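Local coordinates for protein YCGM (Escherichia coli, PDB 1NR9), which is of unknown function but belongs to the fumarylacetoacetate hydrolase family, binds magnesium and pairs with a second, identical subunit, at residues E41-F46 with V172-Y177; Q146-S151 with V209-H214. All blocks are in the same frame, centred on the assembly; numbering follows the deposited sequence.

Interaction 1 of 2, residues E41-F46 with V172-Y177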
ATOM      1  N   GLU A  41      -9.422  21.406   3.465  1.00 67.84           N
ATOM      2  CA  GLU A  41      -8.783  20.454   4.366  1.00 64.42           C
ATOM      3  C   GLU A  41      -7.792  19.619   3.567  1.00 60.58           C
ATOM      4  O   GLU A  41      -8.066  19.245   2.426  1.00 61.83           O
ATOM      5  CB  GLU A  41      -9.819  19.536   5.024  1.00 65.48           C
ATOM      6  CG  GLU A  41     -10.537  18.620   4.054  1.00 67.83           C
ATOM      7  CD  GLU A  41     -11.270  17.480   4.749  1.00 69.45           C
ATOM      8  OE1 GLU A  41     -10.608  16.659   5.426  1.00 68.92           O
ATOM      9  OE2 GLU A  41     -12.510  17.405   4.610  1.00 68.73           O
ATOM     10  N   GLU A  42      -6.638  19.341   4.164  1.00 54.21           N
ATOM     11  CA  GLU A  42      -5.603  18.555   3.514  1.00 47.99           C
ATOM     12  C   GLU A  42      -6.151  17.302   2.846  1.00 41.99           C
ATOM     13  O   GLU A  42      -7.018  16.611   3.393  1.00 42.76           O
ATOM     14  CB  GLU A  42      -4.537  18.147   4.525  1.00 50.52           C
ATOM     15  CG  GLU A  42      -3.605  19.257   4.929  1.00 55.07           C
ATOM     16  CD  GLU A  42      -2.537  18.774   5.886  1.00 59.46           C
ATOM     17  OE1 GLU A  42      -1.898  17.742   5.590  1.00 62.30           O
ATOM     18  OE2 GLU A  42      -2.329  19.425   6.932  1.00 64.04           O
ATOM     19  N   PRO A  43      -5.640  16.990   1.647  1.00 37.78           N
ATOM     20  CA  PRO A  43      -6.048  15.818   0.867  1.00 31.98           C
ATOM     21  C   PRO A  43      -5.992  14.510   1.663  1.00 28.67           C
ATOM     22  O   PRO A  43      -5.021  14.251   2.376  1.00 25.22           O
ATOM     23  CB  PRO A  43      -5.043  15.808  -0.284  1.00 29.84           C
ATOM     24  CG  PRO A  43      -4.784  17.262  -0.507  1.00 31.46           C
ATOM     25  CD  PRO A  43      -4.637  17.783   0.911  1.00 34.39           C
ATOM     26  N   VAL A  44      -7.046  13.703   1.544  1.00 28.08           N
ATOM     27  CA  VAL A  44      -7.100  12.392   2.185  1.00 26.13           C
ATOM     28  C   VAL A  44      -6.265  11.495   1.257  1.00 24.42           C
ATOM     29  O   VAL A  44      -6.413  11.554   0.036  1.00 23.26           O
ATOM     30  CB  VAL A  44      -8.546  11.862   2.264  1.00 27.85           C
ATOM     31  CG1 VAL A  44      -8.554  10.445   2.814  1.00 28.13           C
ATOM     32  CG2 VAL A  44      -9.382  12.773   3.145  1.00 24.74           C
ATOM     33  N   LEU A  45      -5.392  10.675   1.838  1.00 23.99           N
ATOM     34  CA  LEU A  45      -4.493   9.809   1.070  1.00 21.73           C
ATOM     35  C   LEU A  45      -4.490   8.338   1.460  1.00 20.88           C
ATOM     36  O   LEU A  45      -4.424   8.000   2.644  1.00 21.82           O
ATOM     37  CB  LEU A  45      -3.058  10.331   1.208  1.00 19.55           C
ATOM     38  CG  LEU A  45      -2.479  11.281   0.162  1.00 19.76           C
ATOM     39  CD1 LEU A  45      -3.556  12.205  -0.392  1.00 19.23           C
ATOM     40  CD2 LEU A  45      -1.336  12.058   0.794  1.00 18.05           C
ATOM     41  N   PHE A  46      -4.539   7.469   0.451  1.00 20.60           N
ATOM     42  CA  PHE A  46      -4.485   6.020   0.657  1.00 20.96           C
ATOM     43  C   PHE A  46      -3.730   5.420  -0.534  1.00 20.52           C
ATOM     44  O   PHE A  46      -3.600   6.073  -1.579  1.00 19.81           O
ATOM     45  CB  PHE A  46      -5.894   5.427   0.796  1.00 24.49           C
ATOM     46  CG  PHE A  46      -6.713   5.482  -0.456  1.00 29.33           C
ATOM     47  CD1 PHE A  46      -6.657   4.452  -1.384  1.00 31.08           C
ATOM     48  CD2 PHE A  46      -7.557   6.558  -0.701  1.00 31.16           C
ATOM     49  CE1 PHE A  46      -7.428   4.493  -2.543  1.00 34.38           C
ATOM     50  CE2 PHE A  46      -8.328   6.610  -1.852  1.00 33.84           C
ATOM     51  CZ  PHE A  46      -8.266   5.572  -2.775  1.00 34.00           C
ATOM     52  N   VAL A 172      -0.690  19.041 -10.151  1.00 32.31           N
ATOM     53  CA  VAL A 172       0.670  19.190  -9.632  1.00 33.67           C
ATOM     54  C   VAL A 172       0.712  19.513  -8.126  1.00 33.89           C
ATOM     55  O   VAL A 172       1.624  19.075  -7.426  1.00 34.58           O
ATOM     56  CB  VAL A 172       1.511  20.250 -10.410  1.00 33.64           C
ATOM     57  CG1 VAL A 172       1.300  20.105 -11.905  1.00 32.64           C
ATOM     58  CG2 VAL A 172       1.190  21.635  -9.931  1.00 37.44           C
ATOM     59  N   PRO A 173      -0.267  20.275  -7.604  1.00 33.46           N
ATOM     60  CA  PRO A 173      -0.202  20.561  -6.165  1.00 32.89           C
ATOM     61  C   PRO A 173      -0.392  19.284  -5.348  1.00 33.27           C
ATOM     62  O   PRO A 173       0.359  19.012  -4.408  1.00 31.81           O
ATOM     63  CB  PRO A 173      -1.357  21.547  -5.944  1.00 30.94           C
ATOM     64  CG  PRO A 173      -1.505  22.212  -7.269  1.00 33.81           C
ATOM     65  CD  PRO A 173      -1.337  21.060  -8.242  1.00 34.27           C
ATOM     66  N   LEU A 174      -1.414  18.512  -5.715  1.00 33.30           N
ATOM     67  CA  LEU A 174      -1.727  17.266  -5.023  1.00 30.11           C
ATOM     68  C   LEU A 174      -0.508  16.348  -5.013  1.00 29.18           C
ATOM     69  O   LEU A 174      -0.095  15.878  -3.952  1.00 29.11           O
ATOM     70  CB  LEU A 174      -2.917  16.572  -5.697  1.00 28.72           C
ATOM     71  CG  LEU A 174      -3.506  15.307  -5.060  1.00 27.49           C
ATOM     72  CD1 LEU A 174      -3.916  15.573  -3.612  1.00 25.26           C
ATOM     73  CD2 LEU A 174      -4.703  14.853  -5.881  1.00 23.31           C
ATOM     74  N   ILE A 175       0.071  16.100  -6.190  1.00 25.74           N
ATOM     75  CA  ILE A 175       1.255  15.245  -6.277  1.00 24.16           C
ATOM     76  C   ILE A 175       2.360  15.799  -5.388  1.00 24.65           C
ATOM     77  O   ILE A 175       3.037  15.049  -4.684  1.00 26.73           O
ATOM     78  CB  ILE A 175       1.776  15.139  -7.727  1.00 23.62           C
ATOM     79  CG1 ILE A 175       0.818  14.279  -8.549  1.00 23.54           C
ATOM     80  CG2 ILE A 175       3.178  14.544  -7.752  1.00 19.97           C
ATOM     81  CD1 ILE A 175       1.204  14.149 -10.012  1.00 26.08           C
ATOM     82  N   ALA A 176       2.544  17.112  -5.424  1.00 24.30           N
ATOM     83  CA  ALA A 176       3.558  17.748  -4.598  1.00 23.49           C
ATOM     84  C   ALA A 176       3.253  17.437  -3.140  1.00 20.50           C
ATOM     85  O   ALA A 176       4.147  17.086  -2.390  1.00 22.61           O
ATOM     86  CB  ALA A 176       3.561  19.251  -4.829  1.00 22.84           C
ATOM     87  N   TYR A 177       1.986  17.563  -2.750  1.00 19.55           N
ATOM     88  CA  TYR A 177       1.547  17.272  -1.376  1.00 20.35           C
ATOM     89  C   TYR A 177       1.786  15.791  -1.017  1.00 20.85           C
ATOM     90  O   TYR A 177       2.302  15.472   0.062  1.00 18.18           O
ATOM     91  CB  TYR A 177       0.058  17.602  -1.230  1.00 21.59           C
ATOM     92  CG  TYR A 177      -0.520  17.221   0.107  1.00 22.78           C
ATOM     93  CD1 TYR A 177      -0.173  17.918   1.262  1.00 21.19           C
ATOM     94  CD2 TYR A 177      -1.383  16.131   0.227  1.00 24.13           C
ATOM     95  CE1 TYR A 177      -0.663  17.540   2.504  1.00 22.26           C
ATOM     96  CE2 TYR A 177      -1.874  15.742   1.462  1.00 27.64           C
ATOM     97  CZ  TYR A 177      -1.506  16.452   2.599  1.00 26.79           C
ATOM     98  OH  TYR A 177      -1.968  16.048   3.828  1.00 29.52           O
TER

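Interaction 2 of 2, residues Q146-S151 with V209-H214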
ATOM      1  N   GLN A 146      -5.514  19.637 -16.661  1.00 31.70           N
ATOM      2  CA  GLN A 146      -6.298  20.266 -15.606  1.00 32.07           C
ATOM      3  C   GLN A 146      -7.704  20.626 -16.043  1.00 33.95           C
ATOM      4  O   GLN A 146      -8.533  21.059 -15.230  1.00 35.18           O
ATOM      5  CB  GLN A 146      -5.602  21.511 -15.076  1.00 28.66           C
ATOM      6  CG  GLN A 146      -6.160  21.947 -13.742  1.00 30.90           C
ATOM      7  CD  GLN A 146      -6.004  20.869 -12.675  1.00 33.75           C
ATOM      8  OE1 GLN A 146      -4.884  20.585 -12.222  1.00 37.55           O
ATOM      9  NE2 GLN A 146      -7.119  20.253 -12.279  1.00 28.15           N
ATOM     10  N   ASN A 147      -7.972  20.449 -17.332  1.00 35.24           N
ATOM     11  CA  ASN A 147      -9.293  20.741 -17.878  1.00 35.34           C
ATOM     12  C   ASN A 147      -9.662  19.683 -18.914  1.00 35.80           C
ATOM     13  O   ASN A 147      -9.951  19.983 -20.077  1.00 33.00           O
ATOM     14  CB  ASN A 147      -9.316  22.135 -18.495  1.00 33.12           C
ATOM     15  CG  ASN A 147     -10.714  22.571 -18.884  1.00 30.47           C
ATOM     16  OD1 ASN A 147     -11.682  22.355 -18.145  1.00 27.13           O
ATOM     17  ND2 ASN A 147     -10.827  23.202 -20.048  1.00 31.84           N
ATOM     18  N   THR A 148      -9.649  18.437 -18.446  1.00 37.77           N
ATOM     19  CA  THR A 148      -9.955  17.268 -19.253  1.00 38.71           C
ATOM     20  C   THR A 148     -11.281  16.626 -18.840  1.00 38.39           C
ATOM     21  O   THR A 148     -11.669  16.653 -17.668  1.00 35.86           O
ATOM     22  CB  THR A 148      -8.805  16.232 -19.147  1.00 38.64           C
ATOM     23  OG1 THR A 148      -7.723  16.644 -19.990  1.00 38.50           O
ATOM     24  CG2 THR A 148      -9.268  14.844 -19.550  1.00 40.14           C
ATOM     25  N   THR A 149     -11.961  16.055 -19.832  1.00 38.11           N
ATOM     26  CA  THR A 149     -13.251  15.396 -19.658  1.00 37.67           C
ATOM     27  C   THR A 149     -13.139  13.952 -19.174  1.00 37.13           C
ATOM     28  O   THR A 149     -12.377  13.166 -19.730  1.00 36.82           O
ATOM     29  CB  THR A 149     -14.028  15.432 -20.992  1.00 38.38           C
ATOM     30  OG1 THR A 149     -14.850  16.604 -21.015  1.00 37.36           O
ATOM     31  CG2 THR A 149     -14.887  14.180 -21.181  1.00 38.55           C
ATOM     32  N   LEU A 150     -13.905  13.612 -18.138  1.00 37.50           N
ATOM     33  CA  LEU A 150     -13.919  12.256 -17.580  1.00 37.63           C
ATOM     34  C   LEU A 150     -15.345  11.711 -17.556  1.00 36.31           C
ATOM     35  O   LEU A 150     -16.252  12.355 -17.026  1.00 38.00           O
ATOM     36  CB  LEU A 150     -13.373  12.248 -16.150  1.00 38.71           C
ATOM     37  CG  LEU A 150     -11.893  12.552 -15.922  1.00 41.81           C
ATOM     38  CD1 LEU A 150     -11.603  12.528 -14.427  1.00 41.27           C
ATOM     39  CD2 LEU A 150     -11.027  11.521 -16.662  1.00 42.38           C
ATOM     40  N   SER A 151     -15.551  10.528 -18.122  1.00 33.65           N
ATOM     41  CA  SER A 151     -16.889   9.944 -18.140  1.00 32.41           C
ATOM     42  C   SER A 151     -16.880   8.430 -18.057  1.00 30.15           C
ATOM     43  O   SER A 151     -15.935   7.774 -18.514  1.00 29.25           O
ATOM     44  CB  SER A 151     -17.635  10.365 -19.404  1.00 32.55           C
ATOM     45  OG  SER A 151     -16.928   9.953 -20.558  1.00 38.67           O
ATOM     46  N   VAL A 209     -15.215   3.702 -20.356  1.00 25.24           N
ATOM     47  CA  VAL A 209     -14.592   4.819 -19.653  1.00 26.82           C
ATOM     48  C   VAL A 209     -14.072   5.796 -20.699  1.00 26.40           C
ATOM     49  O   VAL A 209     -13.689   5.386 -21.799  1.00 25.62           O
ATOM     50  CB  VAL A 209     -13.420   4.326 -18.775  1.00 26.40           C
ATOM     51  CG1 VAL A 209     -12.363   3.683 -19.638  1.00 29.02           C
ATOM     52  CG2 VAL A 209     -12.814   5.481 -18.012  1.00 30.88           C
ATOM     53  N   THR A 210     -14.048   7.086 -20.369  1.00 28.79           N
ATOM     54  CA  THR A 210     -13.595   8.080 -21.337  1.00 30.86           C
ATOM     55  C   THR A 210     -12.924   9.296 -20.753  1.00 32.02           C
ATOM     56  O   THR A 210     -13.394   9.856 -19.764  1.00 32.97           O
ATOM     57  CB  THR A 210     -14.769   8.588 -22.173  1.00 30.42           C
ATOM     58  OG1 THR A 210     -15.153   7.580 -23.106  1.00 34.28           O
ATOM     59  CG2 THR A 210     -14.393   9.852 -22.916  1.00 32.99           C
ATOM     60  N   PHE A 211     -11.828   9.717 -21.375  1.00 34.56           N
ATOM     61  CA  PHE A 211     -11.143  10.916 -20.928  1.00 37.87           C
ATOM     62  C   PHE A 211     -10.574  11.626 -22.148  1.00 41.81           C
ATOM     63  O   PHE A 211      -9.871  11.022 -22.964  1.00 43.31           O
ATOM     64  CB  PHE A 211     -10.070  10.587 -19.868  1.00 34.95           C
ATOM     65  CG  PHE A 211      -8.727  10.189 -20.425  1.00 32.62           C
ATOM     66  CD1 PHE A 211      -7.678  11.106 -20.464  1.00 31.55           C
ATOM     67  CD2 PHE A 211      -8.501   8.899 -20.893  1.00 29.43           C
ATOM     68  CE1 PHE A 211      -6.420  10.740 -20.967  1.00 28.70           C
ATOM     69  CE2 PHE A 211      -7.248   8.527 -21.395  1.00 28.22           C
ATOM     70  CZ  PHE A 211      -6.206   9.453 -21.430  1.00 26.72           C
ATOM     71  N   ASP A 212     -10.949  12.900 -22.281  1.00 46.21           N
ATOM     72  CA  ASP A 212     -10.538  13.774 -23.380  1.00 49.63           C
ATOM     73  C   ASP A 212     -10.277  13.134 -24.736  1.00 46.79           C
ATOM     74  O   ASP A 212      -9.130  13.000 -25.170  1.00 46.93           O
ATOM     75  CB  ASP A 212      -9.311  14.596 -22.982  1.00 61.61           C
ATOM     76  CG  ASP A 212      -9.677  15.987 -22.495  1.00 73.82           C
ATOM     77  OD1 ASP A 212      -8.758  16.821 -22.331  1.00 83.29           O
ATOM     78  OD2 ASP A 212     -10.883  16.243 -22.275  1.00 82.69           O
ATOM     79  N   GLY A 213     -11.347  12.741 -25.409  1.00 43.85           N
ATOM     80  CA  GLY A 213     -11.194  12.162 -26.732  1.00 42.33           C
ATOM     81  C   GLY A 213     -10.771  10.709 -26.813  1.00 41.27           C
ATOM     82  O   GLY A 213     -10.606  10.174 -27.915  1.00 40.27           O
ATOM     83  N   HIS A 214     -10.602  10.057 -25.666  1.00 38.69           N
ATOM     84  CA  HIS A 214     -10.199   8.657 -25.655  1.00 36.11           C
ATOM     85  C   HIS A 214     -11.179   7.764 -24.906  1.00 36.42           C
ATOM     86  O   HIS A 214     -11.635   8.100 -23.799  1.00 36.59           O
ATOM     87  CB  HIS A 214      -8.808   8.540 -25.049  1.00 36.41           C
ATOM     88  CG  HIS A 214      -7.742   9.158 -25.893  1.00 37.91           C
ATOM     89  ND1 HIS A 214      -7.290   8.577 -27.058  1.00 37.67           N
ATOM     90  CD2 HIS A 214      -7.062  10.321 -25.764  1.00 39.30           C
ATOM     91  CE1 HIS A 214      -6.375   9.354 -27.611  1.00 39.26           C
ATOM     92  NE2 HIS A 214      -6.218  10.419 -26.846  1.00 40.14           N
TER

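Interaction 1 of 2, residues E41-F46 with V172-Y177
Y177 and L174, on one side of helix 171-178, meet E42, P43 and L45 in a largely apolar contact closed at its outer end by a single hydrogen bond. It joins this helix to the loop that leads into strand 45-48. Y177 carries most of it, its CG anti to the backbone N (chi1 175°), which starts the side chain across to the loop. P43 and the tyrosine approach tip to tip: P43 CD sits over one ring face, 3.8 Å from the centroid and 23° off the ring normal, shifted toward the rim near CE2. Proline suits this CH-pi contact because its CD, bonded to nitrogen, carries polarised hydrogens and its ring is rigid. P43 CB and CG also turn to the helix, CB lying 3.5 Å from L174 CD1. From strand 45-48, L45 CD2 reaches Y177 CE2 at 3.8 Å. At the ring's far end E42 OE1 lies near the ring plane and accepts a hydrogen bond from Y177 OH; its modelled length, 2.4 Å, is doubtfully short. Glutamate suits this exposed spot because its extended chain carries the carboxylate out to the hydroxyl, where the side chains cross at about a right angle, carboxylate and ring planes 82° apart. K122 of the second subunit hydrogen-bonds both Y177 OH and P43 O, giving the hydroxyl a partner in each subunit. Within the same chain, F181 meets the Y177 ring edge-to-face, and L174 packs on M167 and V24. Farther along the strand, F46 touches D103, a magnesium ligand, and the L174 side chain is about 10 Å from the metal. Such helix-on-loop packing, with a tyrosine-carboxylate hydrogen bond at its edge, belongs to the subunit interface near the metal site of a fumarylacetoacetate hydrolase-type fold.

Interaction 2 of 2, residues Q146-S151 with V209-H214
With OG1 anti to its carbonyl carbon (chi1 -79°), T148 turns its hydroxyl to D212, whose own chi1 of -97° turns CG toward segment 146-151 at the start of strand 149-154. T148 OG1 gives a hydrogen bond to D212 OD1 (2.6 Å), while T149 N gives a nearly straight one to D212 OD2 (2.7 Å, 176°). Both donors stand above the carboxylate plane. Aspartate suits the spot because its short side chain offers one oxygen to a hydroxyl and the other to a backbone N-H, although D212 is poorly ordered. D144 O is a second possible acceptor for the one proton of T148 OG1.

Beyond them the strands run antiparallel. S151 and T210 form a hydrogen-bonded pair, S151 N to T210 O (2.8 Å) and T210 N to S151 O (2.7 Å); T210 OG1 pairs with S215 OG. L150 and F211 are a non-hydrogen-bonded pair on the other face, where L150 CD2 touches F211 CB at 3.5 Å and both side chains pack on V100. G213, with positive phi, completes a type I' turn linking strands 206-211 and 214-219 as a two-residue beta hairpin, whose first strand pairs with 149-154 in a four-stranded antiparallel sheet.

How the interactions relate
Interaction 1 is mostly buried and joins unlike elements, a helix and a loop running into a strand, whereas interaction 2 is only partly buried and pairs two neighbouring strands of one sheet. Their chemistry follows: side chains do the work in 41-46 with 172-177, while backbone bonds and an aspartate at the turn hold 146-151 to 209-214. The second subunit reaches interaction 1 but not interaction 2. Their centres lie 21 Å apart, yet Q146 OE1 bonds I171 N at the start of the helix used in interaction 1, and the segments alternate along the chain, all four within the fumarylacetoacetate hydrolase family region.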